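Local coordinates for ARO (armadillo repeats only protein) (Plasmodium falciparum Santa Lucia, PDB 5EWP) that probably helps to translocate the rhoptries of the parasite and attach them to its apical pole, binding partner proteins through a largely helical armadillo fold, at residues 49-54 with 142-147; 86-91 with 121-126; 94-99 with 130-135; 112-117 with 149-154. All blocks are in the same frame, centred on the assembly; numbering follows the deposited sequence.

The four contacts illustrate how small interfaces between distant pieces of chain hold a helical-repeat protein together. Contact 1 joins the loop before helix 58-70 to the start of helix 142-156; along the chain it encloses contacts 2 and 3, and contact 4 crosses it on a later part of the same helix. Contacts 2 and 3 share helix 87-95, and their centres lie about 13 Å apart. C121 and M124 of contact 2 pack against S114, N154 and L113 of contact 4, and L133 of contact 3 against T151 and C152. Centres are farthest apart, about 20 Å, for contacts 1 and 2. Loop and successive helices are thus tied together, with contacts 2 and 4 buried and contact 3 at the surface.

Contact 1 (49-54 with 142-147); sequences HPWAAD and DGMKAA
An indole laid on the first turn of a helix joins W51, in the loop between helices 28-34 and 58-70, to G143 and M144 of helix 142-156. The ring lies over bare backbone: G143 CA is 3.5 Å from the centroid of its five-membered ring and 13° off the normal, a CH-pi contact over the face. With no side chain at G143, the helix can come this near, and the carbonyl carbon C of G143 sits 3.4 Å from W51 CE2. M144 adds a second, off-centre CH-pi contact, its CB lying 3.8 Å from W51 CZ3. The thioether then leads away, with CG anti to the backbone N (chi1 175°) and a bend at chi2, which leaves SD in an oblique Met-aromatic contact, 5.0 Å from the six-membered centroid of W51. A turn later the methyl CB of A147 approaches W51 CZ2 at 4.1 Å.

On the opposite face of the indole lies H49 CE1, offset toward the rim. The imidazole is itself tied to the loop, because H49 ND1 accepts nearly straight bonds from W51 N and from A52 N, each 3.0 Å long, with both donors tilted out of the ring plane. H104 of helix 100-113 meets the indole edge-to-face, and V108 touches it too. CH-pi packing of a tryptophan on a glycine-bearing helix turn here docks a loop on the helices of an armadillo fold.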
loop_
_atom_site.group_PDB
_atom_site.type_symbol
_atom_site.label_atom_id
_atom_site.label_comp_id
_atom_site.label_asym_id
_atom_site.label_seq_id
_atom_site.Cartn_x
_atom_site.Cartn_y
_atom_site.Cartn_z
ATOM N N HIS A 49 0.579 13.675 8.198
ATOM C CA HIS A 49 1.121 12.705 7.255
ATOM C C HIS A 49 1.360 13.432 5.935
ATOM O O HIS A 49 0.623 14.348 5.606
ATOM C CB HIS A 49 0.146 11.522 7.096
ATOM C CG HIS A 49 0.622 10.453 6.165
ATOM N ND1 HIS A 49 0.528 10.560 4.793
ATOM C CD2 HIS A 49 1.203 9.255 6.411
ATOM C CE1 HIS A 49 1.020 9.469 4.238
ATOM N NE2 HIS A 49 1.443 8.662 5.197
ATOM N N PRO A 50 2.403 13.034 5.184
ATOM C CA PRO A 50 2.743 13.818 3.990
ATOM C C PRO A 50 1.737 13.777 2.829
ATOM O O PRO A 50 1.750 14.712 2.036
ATOM C CB PRO A 50 4.085 13.224 3.548
ATOM C CG PRO A 50 4.167 11.891 4.179
ATOM C CD PRO A 50 3.369 11.950 5.438
ATOM N N TRP A 51 0.883 12.762 2.722
ATOM C CA TRP A 51 -0.073 12.750 1.617
ATOM C C TRP A 51 -1.502 12.311 1.981
ATOM O O TRP A 51 -2.434 12.614 1.240
ATOM C CB TRP A 51 0.469 11.882 0.465
ATOM C CG TRP A 51 0.728 10.440 0.777
ATOM C CD1 TRP A 51 1.941 9.859 1.051
ATOM C CD2 TRP A 51 -0.240 9.381 0.805
ATOM N NE1 TRP A 51 1.776 8.502 1.273
ATOM C CE2 TRP A 51 0.447 8.188 1.122
ATOM C CE3 TRP A 51 -1.629 9.330 0.597
ATOM C CZ2 TRP A 51 -0.201 6.953 1.233
ATOM C CZ3 TRP A 51 -2.274 8.101 0.717
ATOM C CH2 TRP A 51 -1.556 6.934 1.031
ATOM N N ALA A 52 -1.683 11.599 3.095
ATOM C CA ALA A 52 -3.021 11.122 3.475
ATOM C C ALA A 52 -3.943 12.300 3.788
ATOM O O ALA A 52 -3.541 13.242 4.463
ATOM C CB ALA A 52 -2.936 10.194 4.673
ATOM N N ALA A 53 -5.176 12.244 3.302
ATOM C CA ALA A 53 -6.157 13.298 3.588
ATOM C C ALA A 53 -6.401 13.430 5.087
ATOM O O ALA A 53 -6.423 12.434 5.805
ATOM C CB ALA A 53 -7.452 13.009 2.866
ATOM N N ASP A 54 -6.576 14.659 5.576
ATOM C CA ASP A 54 -6.841 14.859 7.007
ATOM C C ASP A 54 -8.046 14.055 7.517
ATOM O O ASP A 54 -9.125 14.095 6.916
ATOM C CB ASP A 54 -7.087 16.340 7.300
ATOM C CG ASP A 54 -5.864 17.199 7.041
ATOM O OD1 ASP A 54 -4.741 16.659 7.027
ATOM O OD2 ASP A 54 -6.042 18.415 6.824
ATOM N N ASP A 142 0.881 10.232 -5.792
ATOM C CA ASP A 142 2.026 9.329 -5.865
ATOM C C ASP A 142 2.205 8.485 -4.602
ATOM O O ASP A 142 2.547 7.308 -4.688
ATOM C CB ASP A 142 3.306 10.114 -6.159
ATOM C CG ASP A 142 4.497 9.202 -6.429
ATOM O OD1 ASP A 142 4.380 8.289 -7.283
ATOM O OD2 ASP A 142 5.556 9.409 -5.799
ATOM N N GLY A 143 1.983 9.076 -3.430
ATOM C CA GLY A 143 2.163 8.338 -2.185
ATOM C C GLY A 143 1.205 7.166 -2.083
ATOM O O GLY A 143 1.559 6.079 -1.635
ATOM N N MET A 144 -0.026 7.414 -2.499
ATOM C CA MET A 144 -1.084 6.412 -2.546
ATOM C C MET A 144 -0.739 5.271 -3.514
ATOM O O MET A 144 -0.772 4.102 -3.151
ATOM C CB MET A 144 -2.383 7.106 -2.955
ATOM C CG MET A 144 -3.576 6.210 -3.181
ATOM S SD MET A 144 -4.231 5.447 -1.705
ATOM C CE MET A 144 -5.684 4.660 -2.424
ATOM N N LYS A 145 -0.389 5.609 -4.751
ATOM C CA LYS A 145 -0.136 4.552 -5.728
ATOM C C LYS A 145 1.097 3.732 -5.351
ATOM O O LYS A 145 1.103 2.515 -5.520
ATOM C CB LYS A 145 -0.003 5.131 -7.145
ATOM C CG LYS A 145 1.217 6.001 -7.389
ATOM C CD LYS A 145 1.021 6.931 -8.605
ATOM C CE LYS A 145 0.177 6.296 -9.682
ATOM N NZ LYS A 145 0.144 7.122 -10.919
ATOM N N ALA A 146 2.116 4.378 -4.794
ATOM C CA ALA A 146 3.326 3.669 -4.396
ATOM C C ALA A 146 3.091 2.754 -3.196
ATOM O O ALA A 146 3.600 1.636 -3.167
ATOM C CB ALA A 146 4.434 4.653 -4.084
ATOM N N ALA A 147 2.326 3.234 -2.212
ATOM C CA ALA A 147 2.008 2.444 -1.025
ATOM C C ALA A 147 1.162 1.228 -1.390
ATOM O O ALA A 147 1.374 0.130 -0.859
ATOM C CB ALA A 147 1.289 3.298 0.021
#

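Contact 2 (86-91 with 121-126); sequences NGIAVF and CICMFE
I88 and M124 mark the closest approach of two helical backbones, their CA atoms 6.5 Å apart where the first turn of helix 87-95 meets the latter half of helix 118-126. The isoleucine does the reaching, its two branches spread over consecutive residues of the facing helix. CD1, at the end of the longer branch, rests against C123, 3.6 Å from C123 CB and 3.7 Å from C123 SG. The sulfur is brought to this position by a chi1 of -176°, which sets it anti to the backbone N of C123, and it also lies alongside the I88 stem, 3.9 Å from I88 CB. The shorter branch, CG2, meets M124 CG at 3.8 Å. From there the methionine chain runs on extended, its axis at about a right angle to that of I88, leaving the isoleucine for L113 of helix 100-113 and T151 and I155 of helix 142-156. No hydrogen bond joins the two segments, so the grip is one of apolar shape alone.

Just ahead of I88 the chain turns sharply. N86, with positive phi, is the C-prime residue of a Schellman motif that closes helix 77-84, G87 N bonding to I82 O and N86 N to R83 O, and the next helix starts at once. Short helices joined by tight turns and packed through apolar side chains are what builds an armadillo superhelix.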
loop_
_atom_site.group_PDB
_atom_site.type_symbol
_atom_site.label_atom_id
_atom_site.label_comp_id
_atom_site.label_asym_id
_atom_site.label_seq_id
_atom_site.Cartn_x
_atom_site.Cartn_y
_atom_site.Cartn_z
ATOM N N ASN A 86 -8.292 -7.839 15.096
ATOM C CA ASN A 86 -9.121 -7.836 13.883
ATOM C C ASN A 86 -8.956 -6.547 13.064
ATOM O O ASN A 86 -9.834 -6.171 12.281
ATOM C CB ASN A 86 -10.601 -8.055 14.231
ATOM C CG ASN A 86 -11.416 -8.499 13.038
ATOM O OD1 ASN A 86 -10.972 -9.338 12.250
ATOM N ND2 ASN A 86 -12.598 -7.913 12.874
ATOM N N GLY A 87 -7.818 -5.883 13.217
ATOM C CA GLY A 87 -7.581 -4.653 12.474
ATOM C C GLY A 87 -7.607 -4.793 10.953
ATOM O O GLY A 87 -8.062 -3.900 10.250
ATOM N N ILE A 88 -7.119 -5.907 10.415
ATOM C CA ILE A 88 -6.966 -5.965 8.965
ATOM C C ILE A 88 -8.326 -5.978 8.264
ATOM O O ILE A 88 -8.521 -5.268 7.278
ATOM C CB ILE A 88 -6.094 -7.187 8.543
ATOM C CG1 ILE A 88 -4.640 -6.917 8.942
ATOM C CG2 ILE A 88 -6.189 -7.426 7.034
ATOM C CD1 ILE A 88 -3.693 -8.125 8.781
ATOM N N ALA A 89 -9.282 -6.756 8.784
ATOM C CA ALA A 89 -10.636 -6.761 8.209
ATOM C C ALA A 89 -11.283 -5.376 8.316
ATOM O O ALA A 89 -11.955 -4.917 7.401
ATOM C CB ALA A 89 -11.510 -7.801 8.904
ATOM N N VAL A 90 -11.032 -4.717 9.436
ATOM C CA VAL A 90 -11.567 -3.383 9.675
ATOM C C VAL A 90 -10.991 -2.368 8.674
ATOM O O VAL A 90 -11.727 -1.548 8.127
ATOM C CB VAL A 90 -11.301 -2.956 11.119
ATOM C CG1 VAL A 90 -11.586 -1.473 11.313
ATOM C CG2 VAL A 90 -12.159 -3.791 12.077
ATOM N N PHE A 91 -9.689 -2.435 8.402
ATOM C CA PHE A 91 -9.089 -1.547 7.402
ATOM C C PHE A 91 -9.616 -1.843 5.995
ATOM O O PHE A 91 -9.827 -0.934 5.199
ATOM C CB PHE A 91 -7.557 -1.654 7.407
ATOM C CG PHE A 91 -6.922 -1.129 8.661
ATOM C CD1 PHE A 91 -7.310 0.097 9.184
ATOM C CD2 PHE A 91 -5.934 -1.855 9.312
ATOM C CE1 PHE A 91 -6.724 0.587 10.344
ATOM C CE2 PHE A 91 -5.351 -1.368 10.476
ATOM C CZ PHE A 91 -5.749 -0.151 10.988
ATOM N N CYS A 121 0.369 -10.300 5.943
ATOM C CA CYS A 121 0.223 -10.319 4.493
ATOM C C CYS A 121 -0.723 -11.431 4.081
ATOM O O CYS A 121 -1.563 -11.267 3.189
ATOM C CB CYS A 121 1.585 -10.488 3.805
ATOM S SG CYS A 121 2.643 -9.038 3.935
ATOM N N ILE A 122 -0.564 -12.582 4.725
ATOM C CA ILE A 122 -1.472 -13.703 4.492
ATOM C C ILE A 122 -2.908 -13.315 4.827
ATOM O O ILE A 122 -3.838 -13.587 4.048
ATOM C CB ILE A 122 -1.056 -14.935 5.317
ATOM C CG1 ILE A 122 0.247 -15.514 4.763
ATOM C CG2 ILE A 122 -2.155 -15.995 5.270
ATOM C CD1 ILE A 122 0.901 -16.582 5.671
ATOM N N CYS A 123 -3.085 -12.663 5.974
ATOM C CA CYS A 123 -4.400 -12.197 6.392
ATOM C C CYS A 123 -4.990 -11.195 5.391
ATOM O O CYS A 123 -6.184 -11.243 5.078
ATOM C CB CYS A 123 -4.323 -11.571 7.782
ATOM S SG CYS A 123 -5.927 -11.069 8.441
ATOM N N MET A 124 -4.163 -10.293 4.880
ATOM C CA MET A 124 -4.653 -9.342 3.885
ATOM C C MET A 124 -5.126 -10.066 2.642
ATOM O O MET A 124 -6.171 -9.732 2.096
ATOM C CB MET A 124 -3.582 -8.328 3.509
ATOM C CG MET A 124 -3.202 -7.435 4.660
ATOM S SD MET A 124 -1.940 -6.269 4.141
ATOM C CE MET A 124 -1.357 -5.776 5.756
ATOM N N PHE A 125 -4.376 -11.073 2.200
ATOM C CA PHE A 125 -4.807 -11.788 1.016
ATOM C C PHE A 125 -6.140 -12.473 1.271
ATOM O O PHE A 125 -7.081 -12.354 0.484
ATOM C CB PHE A 125 -3.787 -12.835 0.558
ATOM C CG PHE A 125 -4.217 -13.534 -0.691
ATOM C CD1 PHE A 125 -3.963 -12.971 -1.926
ATOM C CD2 PHE A 125 -4.950 -14.714 -0.629
ATOM C CE1 PHE A 125 -4.390 -13.601 -3.084
ATOM C CE2 PHE A 125 -5.397 -15.340 -1.779
ATOM C CZ PHE A 125 -5.110 -14.788 -3.004
ATOM N N GLU A 126 -6.211 -13.193 2.383
ATOM C CA GLU A 126 -7.372 -14.014 2.685
ATOM C C GLU A 126 -8.606 -13.180 2.994
ATOM O O GLU A 126 -9.732 -13.654 2.853
ATOM C CB GLU A 126 -7.051 -14.956 3.842
ATOM C CG GLU A 126 -6.027 -16.012 3.417
ATOM C CD GLU A 126 -5.718 -17.041 4.493
ATOM O OE1 GLU A 126 -6.171 -16.863 5.639
ATOM O OE2 GLU A 126 -5.009 -18.029 4.181
#

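Contact 3 (94-99 with 130-135); sequences LLKSHE and LPYLIS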
loop_
_atom_site.group_PDB
_atom_site.type_symbol
_atom_site.label_atom_id
_atom_site.label_comp_id
_atom_site.label_asym_id
_atom_site.label_seq_id
_atom_site.Cartn_x
_atom_site.Cartn_y
_atom_site.Cartn_z
ATOM N N LEU A 94 -12.647 -0.052 5.525
ATOM C CA LEU A 94 -12.436 1.389 5.299
ATOM C C LEU A 94 -12.047 1.662 3.835
ATOM O O LEU A 94 -12.345 2.714 3.286
ATOM C CB LEU A 94 -11.362 1.920 6.250
ATOM C CG LEU A 94 -11.692 2.086 7.735
ATOM C CD1 LEU A 94 -10.510 2.721 8.467
ATOM C CD2 LEU A 94 -12.897 2.954 7.890
ATOM N N LEU A 95 -11.404 0.697 3.192
ATOM C CA LEU A 95 -11.039 0.845 1.787
ATOM C C LEU A 95 -12.270 0.996 0.892
ATOM O O LEU A 95 -12.176 1.501 -0.223
ATOM C CB LEU A 95 -10.205 -0.358 1.321
ATOM C CG LEU A 95 -8.825 -0.483 1.965
ATOM C CD1 LEU A 95 -8.139 -1.773 1.492
ATOM C CD2 LEU A 95 -7.959 0.724 1.625
ATOM N N LYS A 96 -13.418 0.550 1.383
ATOM C CA LYS A 96 -14.673 0.639 0.625
ATOM C C LYS A 96 -15.328 2.009 0.740
ATOM O O LYS A 96 -16.348 2.284 0.081
ATOM C CB LYS A 96 -15.651 -0.423 1.110
ATOM C CG LYS A 96 -15.129 -1.847 0.985
ATOM C CD LYS A 96 -16.024 -2.806 1.748
ATOM C CE LYS A 96 -15.452 -4.221 1.737
ATOM N NZ LYS A 96 -16.189 -5.112 2.670
ATOM N N SER A 97 -14.759 2.867 1.584
ATOM C CA SER A 97 -15.368 4.173 1.877
ATOM C C SER A 97 -15.226 5.172 0.726
ATOM O O SER A 97 -14.277 5.123 -0.041
ATOM C CB SER A 97 -14.752 4.772 3.157
ATOM O OG SER A 97 -15.262 6.076 3.414
ATOM N N HIS A 98 -16.201 6.063 0.587
ATOM C CA HIS A 98 -16.073 7.187 -0.346
ATOM C C HIS A 98 -15.483 8.427 0.331
ATOM O O HIS A 98 -15.445 9.526 -0.254
ATOM C CB HIS A 98 -17.417 7.478 -1.008
ATOM C CG HIS A 98 -17.735 6.516 -2.114
ATOM N ND1 HIS A 98 -18.721 6.747 -3.051
ATOM C CD2 HIS A 98 -17.182 5.322 -2.439
ATOM C CE1 HIS A 98 -18.762 5.737 -3.901
ATOM N NE2 HIS A 98 -17.839 4.858 -3.552
ATOM N N GLU A 99 -15.100 8.270 1.594
ATOM C CA GLU A 99 -14.396 9.332 2.311
ATOM C C GLU A 99 -12.897 9.153 2.105
ATOM O O GLU A 99 -12.327 8.132 2.485
ATOM C CB GLU A 99 -14.751 9.333 3.795
ATOM C CG GLU A 99 -16.224 9.622 4.041
ATOM C CD GLU A 99 -16.716 10.854 3.265
ATOM O OE1 GLU A 99 -16.065 11.924 3.323
ATOM O OE2 GLU A 99 -17.756 10.749 2.587
ATOM N N LEU A 130 -6.630 -7.364 -1.985
ATOM C CA LEU A 130 -5.963 -7.100 -3.263
ATOM C C LEU A 130 -6.750 -6.240 -4.269
ATOM O O LEU A 130 -6.175 -5.314 -4.839
ATOM C CB LEU A 130 -5.555 -8.415 -3.943
ATOM C CG LEU A 130 -4.219 -9.053 -3.566
ATOM C CD1 LEU A 130 -3.912 -10.207 -4.533
ATOM C CD2 LEU A 130 -3.069 -8.044 -3.537
ATOM N N PRO A 131 -8.048 -6.532 -4.496
ATOM C CA PRO A 131 -8.745 -5.702 -5.496
ATOM C C PRO A 131 -8.729 -4.212 -5.145
ATOM O O PRO A 131 -8.603 -3.365 -6.043
ATOM C CB PRO A 131 -10.181 -6.237 -5.465
ATOM C CG PRO A 131 -10.061 -7.627 -4.982
ATOM C CD PRO A 131 -8.906 -7.624 -3.999
ATOM N N TYR A 132 -8.842 -3.901 -3.856
ATOM C CA TYR A 132 -8.849 -2.505 -3.409
ATOM C C TYR A 132 -7.466 -1.894 -3.573
ATOM O O TYR A 132 -7.324 -0.761 -4.015
ATOM C CB TYR A 132 -9.301 -2.404 -1.953
ATOM C CG TYR A 132 -10.680 -2.961 -1.748
ATOM C CD1 TYR A 132 -11.803 -2.225 -2.096
ATOM C CD2 TYR A 132 -10.862 -4.252 -1.252
ATOM C CE1 TYR A 132 -13.075 -2.744 -1.930
ATOM C CE2 TYR A 132 -12.132 -4.777 -1.084
ATOM C CZ TYR A 132 -13.236 -4.012 -1.424
ATOM O OH TYR A 132 -14.502 -4.520 -1.263
ATOM N N LEU A 133 -6.436 -2.656 -3.216
ATOM C CA LEU A 133 -5.079 -2.146 -3.333
ATOM C C LEU A 133 -4.685 -1.964 -4.797
ATOM O O LEU A 133 -3.969 -1.021 -5.140
ATOM C CB LEU A 133 -4.110 -3.081 -2.625
ATOM C CG LEU A 133 -4.298 -3.201 -1.109
ATOM C CD1 LEU A 133 -3.454 -4.350 -0.593
ATOM C CD2 LEU A 133 -3.925 -1.909 -0.412
ATOM N N ILE A 134 -5.142 -2.872 -5.662
ATOM C CA ILE A 134 -4.856 -2.750 -7.085
ATOM C C ILE A 134 -5.556 -1.529 -7.667
ATOM O O ILE A 134 -4.975 -0.780 -8.458
ATOM C CB ILE A 134 -5.277 -4.019 -7.860
ATOM C CG1 ILE A 134 -4.326 -5.163 -7.515
ATOM C CG2 ILE A 134 -5.247 -3.773 -9.366
ATOM C CD1 ILE A 134 -4.788 -6.540 -8.010
ATOM N N SER A 135 -6.801 -1.317 -7.254
ATOM C CA SER A 135 -7.534 -0.133 -7.677
ATOM C C SER A 135 -6.785 1.136 -7.245
ATOM O O SER A 135 -6.722 2.126 -7.989
ATOM C CB SER A 135 -8.954 -0.162 -7.097
ATOM O OG SER A 135 -9.755 0.868 -7.639
#
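The phenol ring of Y132 is the flat group here, and it is met obliquely by L95 near its base and by K96 near its hydroxyl. At the base, L95 CB stands 4.1 Å from Y132 CG. L95 CD1 touches the stem of the tyrosine, 3.7 Å from Y132 CB. At the outer end, the extended lysine chain crosses the hydroxyl end of the phenol at a slant: K96 CG comes to 3.7 Å from Y132 CE1, and K96 CE to 3.2 Å from Y132 OH. The contact made is thus by carbon, with the hydroxyl oxygen beside the methylene next to the ammonium group. The backbones are nearest at L95 and Y132, whose CA atoms are 6.6 Å apart.

Solvent-facing K96 forms the outer margin, while L95 turns inward to A106 and L110 of helix 100-113. Past the lysine the chain makes an ST turn, S97 OG accepting from E99 N at 2.9 Å, and E99 takes the N-cap position of helix 100-113. L130, pointing away, and L133, beside the contact, pack on helix 142-156, and L130 and I134 on helix 160-168, so that helix 130-136 is wedged between the end of helix 87-95 and these later helices.

Contact 4 (112-117 with 149-154); sequences FLSVDN and AQTCRN
S114 and N154 are joined by the one hydrogen bond across these segments, and the torsions of both explain it. The serine places OG between its own backbone N and carbonyl carbon (chi1 74°), where it faces helix 142-156 and is also hydrogen-bonded to S111 O. N154 holds CG opposite its carbonyl carbon and beside its backbone N (chi1 -71°), which brings the amide to S114, its N-H pointing almost straight at the hydroxyl: N154 ND2 to S114 OG is 3.0 Å, at 172°, with the oxygen in the amide plane. The stem follows, N154 CB lying 3.6 Å from S114 O.

The other end of the amide is held as well. R153 NH1 donates to N154 OD1 at 2.9 Å, the carbonyl oxygen lying at the guanidinium edge, while R153 NE makes a salt bridge to D203. This second-shell grip probably fixes which way the amide faces. T151 sends CG2 anti to its backbone N, to within 3.8 Å of S114 OG, while its hydroxyl OG1 bonds to A147 O of its own helix. V115 CG2 adds a looser touch, 4.0 Å from N154 ND2.

A buried asparagine of helix 142-156 bonded to the turn that follows helix 100-113 is consistent with the stacked helices of an armadillo fold.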
loop_
_atom_site.group_PDB
_atom_site.type_symbol
_atom_site.label_atom_id
_atom_site.label_comp_id
_atom_site.label_asym_id
_atom_site.label_seq_id
_atom_site.Cartn_x
_atom_site.Cartn_y
_atom_site.Cartn_z
ATOM N N PHE A 112 2.118 -0.312 6.221
ATOM C CA PHE A 112 3.042 -0.603 7.321
ATOM C C PHE A 112 2.854 -2.004 7.899
ATOM O O PHE A 112 3.829 -2.657 8.285
ATOM C CB PHE A 112 2.897 0.415 8.445
ATOM C CG PHE A 112 3.559 1.727 8.139
ATOM C CD1 PHE A 112 4.934 1.790 7.943
ATOM C CD2 PHE A 112 2.813 2.884 8.040
ATOM C CE1 PHE A 112 5.553 2.999 7.648
ATOM C CE2 PHE A 112 3.426 4.102 7.759
ATOM C CZ PHE A 112 4.796 4.150 7.555
ATOM N N LEU A 113 1.607 -2.454 7.990
ATOM C CA LEU A 113 1.334 -3.771 8.560
ATOM C C LEU A 113 1.895 -4.879 7.684
ATOM O O LEU A 113 2.129 -6.001 8.160
ATOM C CB LEU A 113 -0.168 -3.977 8.755
ATOM C CG LEU A 113 -0.793 -3.141 9.879
ATOM C CD1 LEU A 113 -2.283 -3.258 9.752
ATOM C CD2 LEU A 113 -0.322 -3.666 11.223
ATOM N N SER A 114 2.097 -4.574 6.408
ATOM C CA SER A 114 2.577 -5.593 5.460
ATOM C C SER A 114 4.095 -5.731 5.486
ATOM O O SER A 114 4.652 -6.626 4.842
ATOM C CB SER A 114 2.117 -5.282 4.038
ATOM O OG SER A 114 2.847 -4.196 3.478
ATOM N N VAL A 115 4.763 -4.842 6.214
ATOM C CA VAL A 115 6.221 -4.842 6.245
ATOM C C VAL A 115 6.740 -5.769 7.337
ATOM O O VAL A 115 6.392 -5.634 8.511
ATOM C CB VAL A 115 6.798 -3.435 6.459
ATOM C CG1 VAL A 115 8.321 -3.502 6.543
ATOM C CG2 VAL A 115 6.375 -2.527 5.313
ATOM N N ASP A 116 7.582 -6.718 6.934
ATOM C CA ASP A 116 8.181 -7.643 7.885
ATOM C C ASP A 116 7.133 -8.341 8.744
ATOM O O ASP A 116 7.292 -8.465 9.967
ATOM C CB ASP A 116 9.194 -6.924 8.792
ATOM C CG ASP A 116 10.450 -6.489 8.049
ATOM O OD1 ASP A 116 10.776 -7.087 7.006
ATOM O OD2 ASP A 116 11.113 -5.541 8.514
ATOM N N ASN A 117 6.044 -8.786 8.125
ATOM C CA ASN A 117 5.043 -9.510 8.894
ATOM C C ASN A 117 4.237 -10.382 7.967
ATOM O O ASN A 117 3.242 -9.966 7.370
ATOM C CB ASN A 117 4.133 -8.561 9.708
ATOM C CG ASN A 117 3.348 -9.314 10.764
ATOM O OD1 ASN A 117 2.510 -10.162 10.442
ATOM N ND2 ASN A 117 3.625 -9.030 12.032
ATOM N N ALA A 149 1.089 -0.276 -4.332
ATOM C CA ALA A 149 1.956 -1.177 -5.092
ATOM C C ALA A 149 2.865 -1.982 -4.167
ATOM O O ALA A 149 3.026 -3.191 -4.351
ATOM C CB ALA A 149 2.785 -0.397 -6.108
ATOM N N GLN A 150 3.445 -1.313 -3.173
ATOM C CA GLN A 150 4.330 -1.981 -2.209
ATOM C C GLN A 150 3.578 -3.040 -1.414
ATOM O O GLN A 150 4.092 -4.120 -1.184
ATOM C CB GLN A 150 4.960 -0.973 -1.247
ATOM C CG GLN A 150 5.974 -1.593 -0.271
ATOM C CD GLN A 150 7.236 -2.074 -0.966
ATOM O OE1 GLN A 150 7.623 -3.253 -0.867
ATOM N NE2 GLN A 150 7.895 -1.163 -1.665
ATOM N N THR A 151 2.370 -2.716 -0.970
ATOM C CA THR A 151 1.579 -3.661 -0.185
ATOM C C THR A 151 1.196 -4.876 -1.020
ATOM O O THR A 151 1.282 -6.018 -0.557
ATOM C CB THR A 151 0.321 -2.970 0.380
ATOM O OG1 THR A 151 0.746 -1.784 1.044
ATOM C CG2 THR A 151 -0.372 -3.860 1.404
ATOM N N CYS A 152 0.780 -4.631 -2.257
ATOM C CA CYS A 152 0.519 -5.738 -3.189
ATOM C C CYS A 152 1.720 -6.653 -3.312
ATOM O O CYS A 152 1.582 -7.876 -3.276
ATOM C CB CYS A 152 0.158 -5.228 -4.572
ATOM S SG CYS A 152 -1.501 -4.522 -4.630
ATOM N N ARG A 153 2.895 -6.059 -3.488
ATOM C CA ARG A 153 4.113 -6.852 -3.648
ATOM C C ARG A 153 4.423 -7.631 -2.379
ATOM O O ARG A 153 4.792 -8.815 -2.439
ATOM C CB ARG A 153 5.292 -5.966 -4.033
ATOM C CG ARG A 153 6.650 -6.699 -4.083
ATOM C CD ARG A 153 7.404 -6.566 -2.769
ATOM N NE ARG A 153 8.625 -7.372 -2.758
ATOM C CZ ARG A 153 9.263 -7.726 -1.652
ATOM N NH1 ARG A 153 8.790 -7.358 -0.474
ATOM N NH2 ARG A 153 10.374 -8.450 -1.722
ATOM N N ASN A 154 4.285 -6.971 -1.230
ATOM C CA ASN A 154 4.587 -7.643 0.040
ATOM C C ASN A 154 3.698 -8.858 0.234
ATOM O O ASN A 154 4.123 -9.873 0.810
ATOM C CB ASN A 154 4.460 -6.666 1.220
ATOM C CG ASN A 154 5.594 -5.628 1.246
ATOM O OD1 ASN A 154 6.599 -5.780 0.559
ATOM N ND2 ASN A 154 5.437 -4.590 2.059
#